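Local atomic coordinates of thermoresistant glucokinase (Janibacter sp. HTCC2649, PDB entry 4EUN), a protein that probably phosphorylates a sugar acid such as gluconate with ATP, as a P-loop carbohydrate kinase of the gluconokinase family. Residues T43-G48 with E181-R186; D127-D132 with T189-A194; I172-R177 with E185-W190. All coordinates share one frame; numbering follows the deposited sequence.

Contact 1: T43-G48 with E181-R186. With SO4 (sulfate ion), chain B.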
loop_
_atom_site.group_PDB
_atom_site.type_symbol
_atom_site.label_atom_id
_atom_site.label_comp_id
_atom_site.label_asym_id
_atom_site.label_seq_id
_atom_site.Cartn_x
_atom_site.Cartn_y
_atom_site.Cartn_z
ATOM N N THR A 43 2.267 -4.197 6.660
ATOM C CA THR A 43 2.791 -3.427 5.540
ATOM C C THR A 43 4.281 -3.690 5.343
ATOM O O THR A 43 4.729 -3.909 4.218
ATOM C CB THR A 43 2.513 -1.922 5.709
ATOM O OG1 THR A 43 1.096 -1.710 5.759
ATOM C CG2 THR A 43 3.096 -1.137 4.545
ATOM N N THR A 44 5.038 -3.695 6.437
ATOM C CA THR A 44 6.471 -3.983 6.381
ATOM C C THR A 44 6.767 -5.364 5.781
ATOM O O THR A 44 7.637 -5.502 4.920
ATOM C CB THR A 44 7.126 -3.841 7.774
ATOM O OG1 THR A 44 7.041 -2.473 8.201
ATOM C CG2 THR A 44 8.581 -4.249 7.723
ATOM N N ILE A 45 6.039 -6.383 6.230
ATOM C CA ILE A 45 6.204 -7.733 5.705
ATOM C C ILE A 45 5.819 -7.819 4.225
ATOM O O ILE A 45 6.576 -8.350 3.411
ATOM C CB ILE A 45 5.380 -8.767 6.521
ATOM C CG1 ILE A 45 5.740 -8.696 8.009
ATOM C CG2 ILE A 45 5.596 -10.171 5.974
ATOM C CD1 ILE A 45 7.221 -8.899 8.295
ATOM N N ALA A 46 4.649 -7.288 3.874
ATOM C CA ALA A 46 4.179 -7.338 2.487
ATOM C C ALA A 46 5.127 -6.608 1.546
ATOM O O ALA A 46 5.406 -7.080 0.437
ATOM C CB ALA A 46 2.774 -6.758 2.378
ATOM N N HIS A 47 5.602 -5.450 1.991
ATOM C CA HIS A 47 6.526 -4.631 1.215
ATOM C C HIS A 47 7.851 -5.366 1.036
ATOM O O HIS A 47 8.424 -5.373 -0.053
ATOM C CB HIS A 47 6.750 -3.290 1.920
ATOM C CG HIS A 47 7.599 -2.329 1.148
ATOM N ND1 HIS A 47 8.314 -1.319 1.756
ATOM C CD2 HIS A 47 7.835 -2.212 -0.180
ATOM C CE1 HIS A 47 8.962 -0.628 0.836
ATOM N NE2 HIS A 47 8.689 -1.147 -0.347
ATOM N N GLY A 48 8.338 -5.994 2.103
ATOM C CA GLY A 48 9.575 -6.750 2.025
ATOM C C GLY A 48 9.486 -7.933 1.077
ATOM O O GLY A 48 10.439 -8.229 0.349
ATOM N N GLU A 181 12.921 -8.723 9.306
ATOM C CA GLU A 181 13.874 -9.312 8.366
ATOM C C GLU A 181 13.804 -10.837 8.393
ATOM O O GLU A 181 13.866 -11.489 7.349
ATOM C CB GLU A 181 15.300 -8.862 8.685
ATOM C CG GLU A 181 16.344 -9.422 7.727
ATOM C CD GLU A 181 17.766 -9.171 8.189
ATOM O OE1 GLU A 181 18.245 -9.917 9.070
ATOM O OE2 GLU A 181 18.403 -8.228 7.673
ATOM N N GLN A 182 13.679 -11.398 9.594
ATOM C CA GLN A 182 13.535 -12.840 9.764
ATOM C C GLN A 182 12.200 -13.335 9.217
ATOM O O GLN A 182 12.140 -14.368 8.549
ATOM C CB GLN A 182 13.642 -13.221 11.243
ATOM C CG GLN A 182 15.060 -13.391 11.751
ATOM C CD GLN A 182 15.173 -14.534 12.744
ATOM O OE1 GLN A 182 14.162 -15.093 13.181
ATOM N NE2 GLN A 182 16.401 -14.897 13.096
ATOM N N LEU A 183 11.132 -12.601 9.518
ATOM C CA LEU A 183 9.800 -12.987 9.073
ATOM C C LEU A 183 9.692 -12.948 7.543
ATOM O O LEU A 183 9.094 -13.837 6.934
ATOM C CB LEU A 183 8.743 -12.091 9.720
ATOM C CG LEU A 183 8.634 -12.199 11.245
ATOM C CD1 LEU A 183 7.545 -11.269 11.778
ATOM C CD2 LEU A 183 8.353 -13.634 11.661
ATOM N N ILE A 184 10.280 -11.926 6.933
ATOM C CA ILE A 184 10.284 -11.801 5.471
ATOM C C ILE A 184 11.038 -12.963 4.811
ATOM O O ILE A 184 10.568 -13.537 3.825
ATOM C CB ILE A 184 10.886 -10.453 5.033
ATOM C CG1 ILE A 184 9.927 -9.313 5.388
ATOM C CG2 ILE A 184 11.169 -10.448 3.538
ATOM C CD1 ILE A 184 10.583 -7.950 5.473
ATOM N N GLU A 185 12.196 -13.315 5.362
ATOM C CA GLU A 185 12.966 -14.452 4.875
ATOM C C GLU A 185 12.174 -15.740 5.036
ATOM O O GLU A 185 12.171 -16.589 4.146
ATOM C CB GLU A 185 14.297 -14.558 5.619
ATOM C CG GLU A 185 15.487 -14.018 4.846
ATOM C CD GLU A 185 15.966 -14.967 3.757
ATOM O OE1 GLU A 185 16.827 -15.825 4.054
ATOM O OE2 GLU A 185 15.485 -14.852 2.606
ATOM N N ARG A 186 11.502 -15.869 6.175
ATOM C CA ARG A 186 10.671 -17.034 6.462
ATOM C C ARG A 186 9.532 -17.144 5.446
ATOM O O ARG A 186 9.285 -18.217 4.890
ATOM C CB ARG A 186 10.119 -16.933 7.887
ATOM C CG ARG A 186 9.210 -18.069 8.308
ATOM C CD ARG A 186 8.896 -17.982 9.800
ATOM N NE ARG A 186 7.594 -18.564 10.122
ATOM C CZ ARG A 186 7.367 -19.867 10.242
ATOM N NH1 ARG A 186 8.355 -20.735 10.064
ATOM N NH2 ARG A 186 6.149 -20.306 10.537
HETATM S S SO4 B . 0.047 -2.699 10.039
HETATM O O1 SO4 B . -0.636 -3.979 10.183
HETATM O O2 SO4 B . -0.869 -1.640 10.437
HETATM O O3 SO4 B . 0.447 -2.519 8.651
HETATM O O4 SO4 B . 1.231 -2.646 10.881
#
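Ile184 reaches across from helix 180-191 and sets its end methyl against bare backbone of helix 42-53: CD1 of Ile184 lies 3.8 Å from CA of Gly48 and 3.9 Å from O of Thr44. Gly48 N donates to that same Thr44 O, so the methyl rests on one turn of helix. Gly48 has no side chain to hold it off. In Ile45, chi1 of -55° puts CG1 beside the backbone N, and CD1 of Ile45 at the end of that branch reaches CB of Leu183 at 3.8 Å and CG1 of Ile184 at 4.0 Å, the two isoleucines passing with opposite headings. Leu174 and Leu131 of the sheet lie under Ile45 and Leu183, which makes this the tight, buried side. The axes of the two short helical segments pass 9.3 Å apart, crossing at -49°.

Toward solvent the fit slackens. Thr44 gives up little surface to helix 180-191, and it packs instead on His47 of the second subunit. At the N-terminal end of helix 42-53, Thr43 N donates to O3 of a bound sulfate over 3.2 Å. Gly39 N, Gly41 N and Lys42 NZ also bind this anion, consistent with a Walker A phosphate site. No hydrogen bond joins the two segments, so what they share is close packing, and the polar groups at the anion are left out of it.

Contact 2: D127-D132 with T189-A194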
loop_
_atom_site.group_PDB
_atom_site.type_symbol
_atom_site.label_atom_id
_atom_site.label_comp_id
_atom_site.label_asym_id
_atom_site.label_seq_id
_atom_site.Cartn_x
_atom_site.Cartn_y
_atom_site.Cartn_z
ATOM N N ASP A 127 -2.385 -17.609 -1.051
ATOM C CA ASP A 127 -1.535 -18.048 0.049
ATOM C C ASP A 127 -1.565 -16.999 1.136
ATOM O O ASP A 127 -1.449 -15.811 0.855
ATOM C CB ASP A 127 -0.093 -18.239 -0.434
ATOM C CG ASP A 127 0.024 -19.275 -1.530
ATOM O OD1 ASP A 127 -0.435 -20.424 -1.331
ATOM O OD2 ASP A 127 0.571 -18.932 -2.599
ATOM N N PHE A 128 -1.727 -17.430 2.385
ATOM C CA PHE A 128 -1.866 -16.484 3.481
ATOM C C PHE A 128 -0.640 -16.444 4.366
ATOM O O PHE A 128 -0.091 -17.483 4.722
ATOM C CB PHE A 128 -3.105 -16.847 4.326
ATOM C CG PHE A 128 -4.392 -16.579 3.618
ATOM C CD1 PHE A 128 -4.931 -17.515 2.741
ATOM C CD2 PHE A 128 -5.040 -15.360 3.785
ATOM C CE1 PHE A 128 -6.111 -17.244 2.051
ATOM C CE2 PHE A 128 -6.218 -15.084 3.107
ATOM C CZ PHE A 128 -6.753 -16.025 2.239
ATOM N N LEU A 129 -0.203 -15.236 4.704
ATOM C CA LEU A 129 0.796 -15.047 5.749
ATOM C C LEU A 129 0.056 -14.430 6.922
ATOM O O LEU A 129 -0.423 -13.298 6.852
ATOM C CB LEU A 129 1.923 -14.125 5.272
ATOM C CG LEU A 129 2.650 -14.533 3.990
ATOM C CD1 LEU A 129 3.626 -13.435 3.593
ATOM C CD2 LEU A 129 3.376 -15.857 4.164
ATOM N N HIS A 130 -0.063 -15.189 8.000
ATOM C CA HIS A 130 -0.821 -14.735 9.164
ATOM C C HIS A 130 0.131 -14.138 10.205
ATOM O O HIS A 130 0.835 -14.866 10.903
ATOM C CB HIS A 130 -1.601 -15.914 9.743
ATOM C CG HIS A 130 -2.315 -15.614 11.023
ATOM N ND1 HIS A 130 -2.825 -16.615 11.822
ATOM C CD2 HIS A 130 -2.615 -14.445 11.637
ATOM C CE1 HIS A 130 -3.396 -16.074 12.885
ATOM N NE2 HIS A 130 -3.281 -14.763 12.804
ATOM N N LEU A 131 0.162 -12.808 10.275
ATOM C CA LEU A 131 1.065 -12.090 11.164
ATOM C C LEU A 131 0.340 -11.839 12.475
ATOM O O LEU A 131 -0.707 -11.182 12.507
ATOM C CB LEU A 131 1.481 -10.767 10.518
ATOM C CG LEU A 131 2.563 -9.905 11.170
ATOM C CD1 LEU A 131 3.907 -10.601 11.170
ATOM C CD2 LEU A 131 2.658 -8.611 10.399
ATOM N N ASP A 132 0.876 -12.372 13.566
ATOM C CA ASP A 132 0.147 -12.292 14.810
ATOM C C ASP A 132 1.049 -12.514 16.011
ATOM O O ASP A 132 2.214 -12.884 15.877
ATOM C CB ASP A 132 -0.979 -13.317 14.787
ATOM C CG ASP A 132 -2.200 -12.857 15.537
ATOM O OD1 ASP A 132 -2.078 -11.970 16.406
ATOM O OD2 ASP A 132 -3.293 -13.380 15.255
ATOM N N THR A 189 10.903 -18.018 1.890
ATOM C CA THR A 189 11.278 -19.426 1.807
ATOM C C THR A 189 10.031 -20.277 1.612
ATOM O O THR A 189 10.002 -21.176 0.772
ATOM C CB THR A 189 12.032 -19.895 3.073
ATOM O OG1 THR A 189 13.272 -19.186 3.189
ATOM C CG2 THR A 189 12.327 -21.381 2.994
ATOM N N TRP A 190 8.992 -19.982 2.385
ATOM C CA TRP A 190 7.761 -20.744 2.290
ATOM C C TRP A 190 7.016 -20.520 0.965
ATOM O O TRP A 190 6.595 -21.480 0.316
ATOM C CB TRP A 190 6.847 -20.441 3.477
ATOM C CG TRP A 190 5.591 -21.215 3.396
ATOM C CD1 TRP A 190 5.439 -22.555 3.610
ATOM C CD2 TRP A 190 4.301 -20.712 3.046
ATOM N NE1 TRP A 190 4.127 -22.914 3.419
ATOM C CE2 TRP A 190 3.407 -21.801 3.078
ATOM C CE3 TRP A 190 3.814 -19.446 2.710
ATOM C CZ2 TRP A 190 2.049 -21.657 2.786
ATOM C CZ3 TRP A 190 2.470 -19.304 2.427
ATOM C CH2 TRP A 190 1.602 -20.404 2.460
ATOM N N LEU A 191 6.856 -19.258 0.574
ATOM C CA LEU A 191 6.115 -18.913 -0.638
ATOM C C LEU A 191 6.754 -19.505 -1.887
ATOM O O LEU A 191 6.058 -19.891 -2.827
ATOM C CB LEU A 191 6.022 -17.391 -0.792
ATOM C CG LEU A 191 5.080 -16.664 0.164
ATOM C CD1 LEU A 191 5.295 -15.167 0.083
ATOM C CD2 LEU A 191 3.644 -17.007 -0.186
ATOM N N ASP A 192 8.085 -19.557 -1.888
ATOM C CA ASP A 192 8.863 -20.060 -3.015
ATOM C C ASP A 192 8.368 -19.501 -4.347
ATOM O O ASP A 192 8.070 -20.248 -5.279
ATOM C CB ASP A 192 8.864 -21.588 -3.036
ATOM C CG ASP A 192 9.885 -22.151 -4.003
ATOM O OD1 ASP A 192 10.870 -21.445 -4.308
ATOM O OD2 ASP A 192 9.698 -23.295 -4.461
ATOM N N ILE A 193 8.264 -18.178 -4.416
ATOM C CA ILE A 193 7.812 -17.511 -5.626
ATOM C C ILE A 193 8.826 -17.779 -6.717
ATOM O O ILE A 193 10.021 -17.560 -6.524
ATOM C CB ILE A 193 7.691 -15.987 -5.421
ATOM C CG1 ILE A 193 6.760 -15.663 -4.244
ATOM C CG2 ILE A 193 7.213 -15.323 -6.699
ATOM C CD1 ILE A 193 5.309 -16.005 -4.491
ATOM N N ALA A 194 8.355 -18.274 -7.856
ATOM C CA ALA A 194 9.250 -18.579 -8.968
ATOM C C ALA A 194 9.886 -17.286 -9.453
ATOM O O ALA A 194 9.200 -16.272 -9.585
ATOM C CB ALA A 194 8.496 -19.264 -10.093
#
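Asp127 OD2 and Leu191 O grip the same nitrogen, NH2 of Arg30, so one guanidinium joins the start of strand 127-132 to the end of helix 180-191. The strand belongs to the five-stranded parallel sheet, whose order 2-3-1-4-5 is consistent with a P-loop kinase, and the helix packs on one face of it. The other carboxylate oxygen, OD1 of Asp127, is hydrogen-bonded to Ser170, so both oxygens of this partly exposed side chain are satisfied.

Across the contact no hydrogen bond forms, and the meeting is mostly of carbon atoms. CB of Asp127 touches CD2 of Leu191 at 3.9 Å, and it also lies 4.0 Å from CH2 of Trp190. The indole reaches the strand because its CG lies opposite the backbone N (chi1 -180°), which brings the six-membered ring up to the strand. There CZ3 of Trp190 comes within 3.9 Å of Phe128 O, and CE3 of Trp190 within 3.9 Å of CD2 of Leu129; all these approaches to the ring are oblique. Leu129 and the indole run past each other in opposite senses. The other methyl of Leu129, CD1, faces CD1 of Leu191 more loosely at 4.3 Å. Just beyond, Asp192 leaves helical geometry with a positive phi of 46°, which ends the helix. Farther along the strand, His130 NE2 donates to Asp132 OD2 at 2.8 Å, meeting that oxygen on its anti side.

Contact 3: I172-R177 with E185-W190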
loop_
_atom_site.group_PDB
_atom_site.type_symbol
_atom_site.label_atom_id
_atom_site.label_comp_id
_atom_site.label_asym_id
_atom_site.label_seq_id
_atom_site.Cartn_x
_atom_site.Cartn_y
_atom_site.Cartn_z
ATOM N N ILE A 172 0.940 -19.777 6.408
ATOM C CA ILE A 172 1.798 -19.960 7.576
ATOM C C ILE A 172 1.634 -18.807 8.561
ATOM O O ILE A 172 1.220 -17.709 8.185
ATOM C CB ILE A 172 3.283 -20.049 7.195
ATOM C CG1 ILE A 172 3.687 -18.828 6.376
ATOM C CG2 ILE A 172 3.578 -21.364 6.478
ATOM C CD1 ILE A 172 5.187 -18.605 6.317
ATOM N N VAL A 173 1.959 -19.075 9.824
ATOM C CA VAL A 173 1.939 -18.057 10.864
ATOM C C VAL A 173 3.302 -17.380 10.992
ATOM O O VAL A 173 4.343 -18.041 10.958
ATOM C CB VAL A 173 1.517 -18.667 12.227
ATOM C CG1 VAL A 173 1.715 -17.664 13.354
ATOM C CG2 VAL A 173 0.076 -19.097 12.174
ATOM N N LEU A 174 3.286 -16.057 11.115
ATOM C CA LEU A 174 4.496 -15.274 11.348
ATOM C C LEU A 174 4.357 -14.589 12.709
ATOM O O LEU A 174 3.477 -13.734 12.896
ATOM C CB LEU A 174 4.681 -14.219 10.252
ATOM C CG LEU A 174 4.760 -14.662 8.780
ATOM C CD1 LEU A 174 4.803 -13.472 7.824
ATOM C CD2 LEU A 174 5.953 -15.576 8.555
ATOM N N ASP A 175 5.207 -14.969 13.659
ATOM C CA ASP A 175 5.152 -14.405 15.005
ATOM C C ASP A 175 5.765 -13.012 15.002
ATOM O O ASP A 175 6.967 -12.867 14.776
ATOM C CB ASP A 175 5.894 -15.327 15.986
ATOM C CG ASP A 175 5.723 -14.918 17.435
ATOM O OD1 ASP A 175 5.530 -13.717 17.725
ATOM O OD2 ASP A 175 5.783 -15.818 18.300
ATOM N N LEU A 176 4.943 -11.992 15.252
ATOM C CA LEU A 176 5.373 -10.598 15.109
ATOM C C LEU A 176 6.380 -10.162 16.170
ATOM O O LEU A 176 6.895 -9.039 16.122
ATOM C CB LEU A 176 4.171 -9.647 15.086
ATOM C CG LEU A 176 3.154 -9.680 16.234
ATOM C CD1 LEU A 176 3.655 -8.954 17.478
ATOM C CD2 LEU A 176 1.847 -9.068 15.763
ATOM N N ARG A 177 6.653 -11.035 17.129
ATOM C CA ARG A 177 7.703 -10.766 18.103
ATOM C C ARG A 177 9.082 -10.920 17.469
ATOM O O ARG A 177 10.076 -10.444 18.018
ATOM C CB ARG A 177 7.562 -11.689 19.311
ATOM C CG ARG A 177 6.376 -11.335 20.178
ATOM C CD ARG A 177 6.131 -12.372 21.251
ATOM N NE ARG A 177 5.617 -13.618 20.689
ATOM C CZ ARG A 177 5.178 -14.641 21.416
ATOM N NH1 ARG A 177 5.191 -14.568 22.733
ATOM N NH2 ARG A 177 4.727 -15.733 20.820
ATOM N N GLU A 185 12.196 -13.315 5.362
ATOM C CA GLU A 185 12.966 -14.452 4.875
ATOM C C GLU A 185 12.174 -15.740 5.036
ATOM O O GLU A 185 12.171 -16.589 4.146
ATOM C CB GLU A 185 14.297 -14.558 5.619
ATOM C CG GLU A 185 15.487 -14.018 4.846
ATOM C CD GLU A 185 15.966 -14.967 3.757
ATOM O OE1 GLU A 185 16.827 -15.825 4.054
ATOM O OE2 GLU A 185 15.485 -14.852 2.606
ATOM N N ARG A 186 11.502 -15.869 6.175
ATOM C CA ARG A 186 10.671 -17.034 6.462
ATOM C C ARG A 186 9.532 -17.144 5.446
ATOM O O ARG A 186 9.285 -18.217 4.890
ATOM C CB ARG A 186 10.119 -16.933 7.887
ATOM C CG ARG A 186 9.210 -18.069 8.308
ATOM C CD ARG A 186 8.896 -17.982 9.800
ATOM N NE ARG A 186 7.594 -18.564 10.122
ATOM C CZ ARG A 186 7.367 -19.867 10.242
ATOM N NH1 ARG A 186 8.355 -20.735 10.064
ATOM N NH2 ARG A 186 6.149 -20.306 10.537
ATOM N N ALA A 187 8.855 -16.025 5.205
ATOM C CA ALA A 187 7.784 -15.950 4.210
ATOM C C ALA A 187 8.273 -16.303 2.811
ATOM O O ALA A 187 7.623 -17.071 2.099
ATOM C CB ALA A 187 7.161 -14.552 4.201
ATOM N N LEU A 188 9.404 -15.719 2.416
ATOM C CA LEU A 188 9.963 -15.928 1.083
ATOM C C LEU A 188 10.343 -17.389 0.859
ATOM O O LEU A 188 10.129 -17.938 -0.226
ATOM C CB LEU A 188 11.186 -15.025 0.869
ATOM C CG LEU A 188 10.915 -13.532 0.655
ATOM C CD1 LEU A 188 12.204 -12.721 0.668
ATOM C CD2 LEU A 188 10.171 -13.321 -0.648
ATOM N N THR A 189 10.903 -18.018 1.890
ATOM C CA THR A 189 11.278 -19.426 1.807
ATOM C C THR A 189 10.031 -20.277 1.612
ATOM O O THR A 189 10.002 -21.176 0.772
ATOM C CB THR A 189 12.032 -19.895 3.073
ATOM O OG1 THR A 189 13.272 -19.186 3.189
ATOM C CG2 THR A 189 12.327 -21.381 2.994
ATOM N N TRP A 190 8.992 -19.982 2.385
ATOM C CA TRP A 190 7.761 -20.744 2.290
ATOM C C TRP A 190 7.016 -20.520 0.965
ATOM O O TRP A 190 6.595 -21.480 0.316
ATOM C CB TRP A 190 6.847 -20.441 3.477
ATOM C CG TRP A 190 5.591 -21.215 3.396
ATOM C CD1 TRP A 190 5.439 -22.555 3.610
ATOM C CD2 TRP A 190 4.301 -20.712 3.046
ATOM N NE1 TRP A 190 4.127 -22.914 3.419
ATOM C CE2 TRP A 190 3.407 -21.801 3.078
ATOM C CE3 TRP A 190 3.814 -19.446 2.710
ATOM C CZ2 TRP A 190 2.049 -21.657 2.786
ATOM C CZ3 TRP A 190 2.470 -19.304 2.427
ATOM C CH2 TRP A 190 1.602 -20.404 2.460
#
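Val173 O accepts from Arg186 NH2 in the one strong hydrogen bond between the two segments, which lie on strand 171-175 and helix 180-191, a beta-alpha unit at the edge of the parallel sheet. The helix runs back against the strand, the directions of the two short segments 167° apart and their axes 9.7 Å apart. The bond spans 2.9 Å with an N-H...O angle of 164°, and the carbonyl oxygen lies in the guanidinium plane; NE of Arg186 adds a weak second bond to it. The arginine gets there with CG anti to its backbone N (chi1 179°) and the chain extended to NE.

A CH-pi contact forms the second kind. CG2 of Ile172 sits over one face of the Trp190 indole, 3.4 Å from the centroid of the five-membered ring, while CG1 of Ile172 lies 3.7 Å from CE3 of Trp190.

Apolar packing is the third kind: Leu174 and Arg186 lie alongside with opposite headings, CD2 of Leu174 is 4.0 Å from CD of Arg186, and CD1 of Leu174 is 4.5 Å from CB of Ala187.

Polar bonds within the segments come last. Arg177 grips the Asp175 carboxylate side-on through NE and NH2 in a salt bridge, and Arg177 N closes an Asx turn on OD1. In the helix, Thr189 OG1 and Thr189 N reach Glu185 O from opposite faces of its carbonyl plane, the hydroxyl at 3.0 Å.

Helix 180-191 takes part in all three contacts, with overlapping parts of the helix serving different neighbours and Trp190 meeting both strands. Contact 2 is the buried one, against an inner strand; contacts 1 and 3 are only partly buried, the first lying between helices and the third at an edge strand. Their chemistry follows this: contact 1 has no hydrogen bond across it, contact 2 packs without hydrogen bonds across it and is bridged by Arg30 outside its segments, and contact 3 has a direct side-chain bond to the strand. Strands 127-132 and 171-175 are neighbours, with His130 probably hydrogen-bonded to Ile172 and Leu174. Leu183 CD1 meets Leu131 CD1 at 3.7 Å, connecting contact 1 with contact 2.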